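Long-range contact in putative laminarinase (Phanerochaete chrysosporium, PDB 2W39), which probably hydrolyses beta-1,3- and mixed beta-1,3/1,4-glucans such as laminarin and lichenin, as a family 16 glycoside hydrolase: residues Leu52-Asp57 / Val72-Ile77. Numbering follows the deposited sequence. Where two conformers were deposited one is given.
Sequences LILRAD and VRIRSI. With NAG (2-acetamido-2-deoxy-beta-D-glucopyranose), chain C.
L54 points from one beta-sheet toward the other and meets V72 and I74 with different parts of its side chain. Its CB lies 3.7 Å from CG2 of V72, and its CD2 rests beside the same methyl, the two side chains crossing at about a right angle. The other branch turns to I74, where L54 CD1 and I74 CD1 are 3.8 Å apart and the side chains meet at a slant. I74 holds CG1 between its backbone N and carbonyl carbon (chi1 69°), and the terminal CD1 also approaches L52 tip to tip, 4.1 Å from L52 CD2. One isoleucine methyl thus touches two leucines that stand on the same face of strand 51-55. I249 adds to the packing on L54, while T45 and H20 also touch V72.

Beyond the opposite face of strand 51-55, R55 turns away from V72 and was modelled in two conformers. In the one given, NH2 lies 2.9 Å from the ring oxygen O5 of the N-acetylglucosamine, but NH1 sits implausibly close to O6, so this sugar contact is doubtful. On the other sheet, R73 points away from L54 and hydrogen-bonds a bound glucose. Such packing of aliphatic side chains between two sheets that face each other is characteristic of the beta-sandwich (jelly-roll) fold of family 16 glycoside hydrolases.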
ATOM      1  N   LEU A  52      -1.030  -6.176 -14.310  1.00  7.60           N
ATOM      2  CA  LEU A  52       0.061  -5.254 -14.057  1.00  7.45           C
ATOM      3  C   LEU A  52       1.010  -5.940 -13.091  1.00  6.90           C
ATOM      4  O   LEU A  52       0.598  -6.328 -11.985  1.00  6.92           O
ATOM      5  CB  LEU A  52      -0.451  -3.958 -13.443  1.00  8.22           C
ATOM      6  CG  LEU A  52       0.613  -2.949 -13.018  1.00  8.70           C
ATOM      7  CD1 LEU A  52       1.250  -2.280 -14.205  1.00 10.08           C
ATOM      8  CD2 LEU A  52       0.066  -1.912 -12.012  1.00  9.19           C
ATOM      9  N   ILE A  53       2.262  -6.089 -13.508  1.00  7.05           N
ATOM     10  CA  ILE A  53       3.316  -6.554 -12.612  1.00  7.47           C
ATOM     11  C   ILE A  53       4.259  -5.405 -12.308  1.00  6.60           C
ATOM     12  O   ILE A  53       4.698  -4.680 -13.223  1.00  7.07           O
ATOM     13  CB  ILE A  53       4.152  -7.694 -13.256  1.00  8.15           C
ATOM     14  CG1 ILE A  53       3.294  -8.870 -13.723  1.00 11.20           C
ATOM     15  CG2 ILE A  53       5.325  -8.126 -12.355  1.00  8.83           C
ATOM     16  CD1 ILE A  53       2.534  -9.489 -12.634  1.00 12.06           C
ATOM     17  N   LEU A  54       4.560  -5.231 -11.019  1.00  6.06           N
ATOM     18  CA  LEU A  54       5.549  -4.254 -10.547  1.00  6.42           C
ATOM     19  C   LEU A  54       6.504  -5.063  -9.696  1.00  6.35           C
ATOM     20  O   LEU A  54       6.082  -5.668  -8.718  1.00  6.58           O
ATOM     21  CB  LEU A  54       4.905  -3.171  -9.662  1.00  6.38           C
ATOM     22  CG  LEU A  54       3.740  -2.413 -10.296  1.00  6.52           C
ATOM     23  CD1 LEU A  54       3.067  -1.544  -9.245  1.00  7.85           C
ATOM     24  CD2 LEU A  54       4.185  -1.582 -11.524  1.00  7.91           C
ATOM     25  N   ARG A  55       7.782  -5.109 -10.070  0.50  6.89           N
ATOM     26  CA  ARG A  55       8.713  -6.039  -9.428  0.50  7.73           C
ATOM     27  C   ARG A  55      10.074  -5.427  -9.134  0.50  7.31           C
ATOM     28  O   ARG A  55      10.474  -4.423  -9.722  0.50  7.86           O
ATOM     29  CB  ARG A  55       8.898  -7.310 -10.282  0.50  7.87           C
ATOM     30  CG  ARG A  55       9.417  -7.034 -11.697  0.50  9.33           C
ATOM     31  CD  ARG A  55      10.089  -8.232 -12.375  0.50  9.51           C
ATOM     32  NE  ARG A  55       9.217  -9.385 -12.575  0.50 11.96           N
ATOM     33  CZ  ARG A  55       8.425  -9.617 -13.626  0.50 11.94           C
ATOM     34  NH1 ARG A  55       7.740 -10.745 -13.620  0.50 13.72           N
ATOM     35  NH2 ARG A  55       8.276  -8.759 -14.661  0.50  7.78           N
ATOM     36  N   ALA A  56      10.780  -6.074  -8.209  1.00  7.04           N
ATOM     37  CA  ALA A  56      12.196  -5.835  -7.954  1.00  7.73           C
ATOM     38  C   ALA A  56      13.074  -6.525  -8.973  1.00  6.66           C
ATOM     39  O   ALA A  56      12.733  -7.582  -9.490  1.00  7.25           O
ATOM     40  CB  ALA A  56      12.542  -6.402  -6.591  1.00  9.71           C
ATOM     41  N   ASP A  57      14.241  -5.952  -9.218  1.00  6.81           N
ATOM     42  CA  ASP A  57      15.318  -6.672  -9.889  1.00  7.35           C
ATOM     43  C   ASP A  57      15.639  -7.935  -9.086  1.00  7.15           C
ATOM     44  O   ASP A  57      15.883  -7.865  -7.864  1.00  7.41           O
ATOM     45  CB  ASP A  57      16.513  -5.712  -9.980  1.00  8.11           C
ATOM     46  CG  ASP A  57      17.792  -6.362 -10.518  1.00  8.14           C
ATOM     47  OD1 ASP A  57      18.121  -7.490 -10.098  1.00  9.11           O
ATOM     48  OD2 ASP A  57      18.488  -5.678 -11.309  1.00  8.61           O
ATOM     49  N   VAL A  72      10.224  -0.034  -8.338  1.00  5.53           N
ATOM     50  CA  VAL A  72       9.343   0.992  -8.867  1.00  5.60           C
ATOM     51  C   VAL A  72       8.413   1.545  -7.795  1.00  5.45           C
ATOM     52  O   VAL A  72       8.025   0.843  -6.845  1.00  5.72           O
ATOM     53  CB  VAL A  72       8.534   0.494 -10.091  1.00  6.38           C
ATOM     54  CG1 VAL A  72       9.463   0.093 -11.251  1.00  7.26           C
ATOM     55  CG2 VAL A  72       7.595  -0.645  -9.728  1.00  8.86           C
ATOM     56  N   ARG A  73       8.026   2.803  -8.003  1.00  5.05           N
ATOM     57  CA  ARG A  73       7.060   3.535  -7.189  1.00  5.38           C
ATOM     58  C   ARG A  73       6.194   4.294  -8.189  1.00  5.17           C
ATOM     59  O   ARG A  73       6.661   5.239  -8.826  1.00  6.23           O
ATOM     60  CB  ARG A  73       7.800   4.483  -6.245  1.00  5.47           C
ATOM     61  CG  ARG A  73       6.888   5.450  -5.487  1.00  5.17           C
ATOM     62  CD  ARG A  73       7.617   6.085  -4.347  1.00  7.41           C
ATOM     63  NE  ARG A  73       6.920   7.259  -3.819  1.00  5.93           N
ATOM     64  CZ  ARG A  73       7.030   7.707  -2.568  1.00  5.64           C
ATOM     65  NH1 ARG A  73       7.680   7.011  -1.646  1.00  6.96           N
ATOM     66  NH2 ARG A  73       6.422   8.832  -2.220  1.00  6.51           N
ATOM     67  N   ILE A  74       4.966   3.836  -8.373  1.00  4.90           N
ATOM     68  CA  ILE A  74       4.081   4.458  -9.341  1.00  5.57           C
ATOM     69  C   ILE A  74       3.057   5.317  -8.644  1.00  5.21           C
ATOM     70  O   ILE A  74       2.611   5.001  -7.540  1.00  5.55           O
ATOM     71  CB  ILE A  74       3.441   3.411 -10.317  1.00  5.49           C
ATOM     72  CG1 ILE A  74       2.419   2.459  -9.645  1.00  5.47           C
ATOM     73  CG2 ILE A  74       4.541   2.638 -11.078  1.00  7.04           C
ATOM     74  CD1 ILE A  74       1.562   1.695 -10.643  1.00  6.57           C
ATOM     75  N   ARG A  75       2.677   6.414  -9.282  1.00  5.22           N
ATOM     76  CA  ARG A  75       1.813   7.405  -8.678  1.00  5.28           C
ATOM     77  C   ARG A  75       0.745   7.818  -9.685  1.00  5.28           C
ATOM     78  O   ARG A  75       1.051   8.169 -10.835  1.00  5.80           O
ATOM     79  CB  ARG A  75       2.644   8.634  -8.293  1.00  6.34           C
ATOM     80  CG  ARG A  75       1.814   9.717  -7.604  1.00  7.01           C
ATOM     81  CD  ARG A  75       2.635  10.938  -7.280  1.00  7.80           C
ATOM     82  NE  ARG A  75       2.992  11.696  -8.482  1.00  8.97           N
ATOM     83  CZ  ARG A  75       3.759  12.779  -8.478  1.00 10.80           C
ATOM     84  NH1 ARG A  75       4.298  13.211  -7.348  1.00 12.56           N
ATOM     85  NH2 ARG A  75       3.991  13.427  -9.612  1.00 13.49           N
ATOM     86  N   SER A  76      -0.516   7.812  -9.265  1.00  5.01           N
ATOM     87  CA  SER A  76      -1.582   8.254 -10.175  1.00  5.71           C
ATOM     88  C   SER A  76      -1.354   9.699 -10.574  1.00  5.55           C
ATOM     89  O   SER A  76      -0.939  10.522  -9.762  1.00  6.13           O
ATOM     90  CB  SER A  76      -2.975   8.089  -9.553  1.00  5.91           C
ATOM     91  OG  SER A  76      -3.151   8.910  -8.404  1.00  5.15           O
ATOM     92  N   ILE A  77      -1.669  10.024 -11.819  1.00  6.16           N
ATOM     93  CA  ILE A  77      -1.601  11.415 -12.261  1.00  6.86           C
ATOM     94  C   ILE A  77      -2.728  12.209 -11.580  1.00  6.75           C
ATOM     95  O   ILE A  77      -2.518  13.327 -11.114  1.00  7.73           O
ATOM     96  CB  ILE A  77      -1.632  11.506 -13.804  1.00  8.06           C
ATOM     97  CG1 ILE A  77      -0.334  10.930 -14.380  1.00  8.56           C
ATOM     98  CG2 ILE A  77      -1.828  12.960 -14.258  1.00 10.22           C
ATOM     99  CD1 ILE A  77      -0.381  10.665 -15.873  1.00 11.26           C
TER
HETATM  100  C1  NAG C1299       8.550  -9.821 -18.343  1.00 16.54           C
HETATM  101  C2  NAG C1299       8.934 -11.090 -19.129  1.00 20.53           C
HETATM  102  C3  NAG C1299       7.759 -12.067 -19.253  1.00 20.07           C
HETATM  103  C4  NAG C1299       7.007 -12.246 -17.942  1.00 19.63           C
HETATM  104  C5  NAG C1299       6.641 -10.874 -17.374  1.00 18.34           C
HETATM  105  C6  NAG C1299       5.830 -10.990 -16.082  1.00 19.51           C
HETATM  106  C7  NAG C1299      10.487 -11.092 -21.073  1.00 29.39           C
HETATM  107  C8  NAG C1299      10.631 -10.635 -22.496  1.00 25.90           C
HETATM  108  N2  NAG C1299       9.361 -10.713 -20.468  1.00 22.99           N
HETATM  109  O3  NAG C1299       8.200 -13.330 -19.712  1.00 22.76           O
HETATM  110  O4  NAG C1299       5.839 -13.004 -18.169  1.00 21.84           O
HETATM  111  O5  NAG C1299       7.850 -10.162 -17.151  1.00 16.03           O
HETATM  112  O6  NAG C1299       6.580 -11.610 -15.058  1.00 21.37           O
HETATM  113  O7  NAG C1299      11.372 -11.770 -20.549  1.00 27.40           O